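Local coordinates for protein N-acetylmuramoyl-l-alanine amidase (PDB 3NE8) that probably cleaves the amide bond between N-acetylmuramic acid and L-alanine in peptidoglycan, as a zinc-dependent amidase of cell-wall remodelling, at residues Thr95-Ser100 with Pro170-Asp175. Numbering follows the deposited sequence.
Sequences TVYTIS and PHRYAD
V96 and H171 belong to a parallel strand pairing in the mixed sheet of this amidase domain, where 170-174, the outermost strand of the sheet within this chain, lies beside 94-99. The ladder opens with V96 N giving a nearly straight bond to P170 O (2.8 Å, 177° at the hydrogen). R172 N then reaches V96 O, T98 N reaches R172 O, and A174 N reaches T98 O at a longer 3.3 Å. S100 N donates a bent bond to A174 O (3.1 Å, 143° at the hydrogen), lying above the carbonyl plane.

Side chains also meet on both faces of the sheet. On the face carrying V96, T98 and Y173, T98 OG1 and H171 NE2 share a hydrogen bond (2.8 Å) at the imidazole edge, near its plane; chi1 of 48° turns the hydroxyl to H171. H171 ND1 is hydrogen-bonded to K229 NZ of the second subunit, so both ring nitrogens have partners. On the other face Y97 and R172 run side by side, Y97 CE1 lying 3.5 Å from R172 CB; R172 NH1 forms a salt bridge with D105 and NH2 a hydrogen bond to N168 O, while Y97 OH is hydrogen-bonded to Y193. Near the C-terminal end, S100 CB packs 3.5 Å from Y173 CD1.

As in alpha/beta folds, a largely helical connection joins these parallel neighbours: its helix 135-161 packs on V96, T98 and H171, its helix 106-116 on Y97, R172 and A174, and strand 186-190 pairs antiparallel with 94-99 along its other edge.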
# COMPACT_ATOMS: atom_id res chain seq x y z
N THR A 95 -18.25 5.61 -3.26
CA THR A 95 -17.09 6.38 -3.67
C THR A 95 -16.19 6.58 -2.46
O THR A 95 -16.67 6.72 -1.34
CB THR A 95 -17.48 7.81 -4.15
OG1 THR A 95 -18.66 7.74 -4.97
CG2 THR A 95 -16.37 8.45 -4.96
N VAL A 96 -14.88 6.60 -2.69
CA VAL A 96 -13.92 6.94 -1.64
C VAL A 96 -13.11 8.16 -2.07
O VAL A 96 -12.56 8.19 -3.18
CB VAL A 96 -12.96 5.78 -1.31
CG1 VAL A 96 -12.11 6.14 -0.10
CG2 VAL A 96 -13.73 4.50 -1.06
N TYR A 97 -13.05 9.15 -1.20
CA TYR A 97 -12.28 10.37 -1.44
C TYR A 97 -11.10 10.46 -0.49
O TYR A 97 -11.20 10.15 0.70
CB TYR A 97 -13.14 11.63 -1.26
CG TYR A 97 -14.29 11.74 -2.23
CD1 TYR A 97 -14.16 12.49 -3.39
CD2 TYR A 97 -15.49 11.10 -1.99
CE1 TYR A 97 -15.22 12.60 -4.29
CE2 TYR A 97 -16.54 11.19 -2.88
CZ TYR A 97 -16.41 11.94 -4.03
OH TYR A 97 -17.45 12.04 -4.94
N THR A 98 -9.97 10.90 -1.03
CA THR A 98 -8.81 11.30 -0.24
C THR A 98 -8.58 12.80 -0.44
O THR A 98 -9.19 13.41 -1.32
CB THR A 98 -7.56 10.51 -0.63
OG1 THR A 98 -7.41 10.50 -2.05
CG2 THR A 98 -7.70 9.08 -0.15
N ILE A 99 -7.70 13.39 0.36
CA ILE A 99 -7.50 14.83 0.30
C ILE A 99 -6.52 15.21 -0.81
O ILE A 99 -5.60 14.46 -1.14
CB ILE A 99 -7.00 15.39 1.65
CG1 ILE A 99 -7.21 16.91 1.70
CG2 ILE A 99 -5.55 15.01 1.89
CD1 ILE A 99 -7.01 17.52 3.07
N SER A 100 -6.74 16.38 -1.40
CA SER A 100 -5.85 16.94 -2.41
C SER A 100 -6.19 18.41 -2.54
O SER A 100 -7.35 18.80 -2.39
CB SER A 100 -6.07 16.25 -3.75
OG SER A 100 -5.23 16.82 -4.74
N PRO A 170 -14.06 5.33 -8.87
CA PRO A 170 -14.54 5.35 -7.48
C PRO A 170 -13.54 5.87 -6.46
O PRO A 170 -13.94 6.09 -5.31
CB PRO A 170 -14.87 3.87 -7.21
CG PRO A 170 -13.91 3.13 -8.07
CD PRO A 170 -13.77 3.96 -9.33
N HIS A 171 -12.27 6.05 -6.83
CA HIS A 171 -11.35 6.78 -5.96
C HIS A 171 -11.16 8.19 -6.51
O HIS A 171 -10.56 8.37 -7.57
CB HIS A 171 -10.00 6.08 -5.81
CG HIS A 171 -9.01 6.89 -5.04
ND1 HIS A 171 -7.68 6.98 -5.38
CD2 HIS A 171 -9.17 7.71 -3.97
CE1 HIS A 171 -7.06 7.79 -4.54
NE2 HIS A 171 -7.95 8.24 -3.67
N ARG A 172 -11.68 9.18 -5.79
CA ARG A 172 -11.59 10.57 -6.18
C ARG A 172 -10.91 11.38 -5.07
O ARG A 172 -10.53 10.83 -4.03
CB ARG A 172 -12.98 11.13 -6.50
CG ARG A 172 -13.65 10.35 -7.62
CD ARG A 172 -14.97 10.96 -8.07
NE ARG A 172 -15.58 10.12 -9.10
CZ ARG A 172 -16.44 10.56 -10.01
NH1 ARG A 172 -16.79 11.84 -10.05
NH2 ARG A 172 -16.95 9.71 -10.90
N TYR A 173 -10.74 12.67 -5.29
CA TYR A 173 -10.05 13.49 -4.30
C TYR A 173 -10.37 14.96 -4.48
O TYR A 173 -10.68 15.43 -5.58
CB TYR A 173 -8.53 13.24 -4.31
CG TYR A 173 -7.92 13.17 -5.69
CD1 TYR A 173 -7.51 14.32 -6.34
CD2 TYR A 173 -7.74 11.95 -6.32
CE1 TYR A 173 -6.94 14.26 -7.61
CE2 TYR A 173 -7.18 11.88 -7.58
CZ TYR A 173 -6.78 13.04 -8.21
OH TYR A 173 -6.22 12.98 -9.47
N ALA A 174 -10.34 15.68 -3.37
CA ALA A 174 -10.57 17.12 -3.36
C ALA A 174 -10.20 17.63 -1.98
O ALA A 174 -9.81 16.85 -1.11
CB ALA A 174 -12.03 17.44 -3.68
N ASP A 175 -10.33 18.93 -1.78
CA ASP A 175 -9.83 19.57 -0.57
C ASP A 175 -10.87 19.53 0.57
O ASP A 175 -11.40 20.56 0.99
CB ASP A 175 -9.43 21.01 -0.90
CG ASP A 175 -8.66 21.68 0.22
OD1 ASP A 175 -8.07 20.98 1.07
OD2 ASP A 175 -8.63 22.93 0.22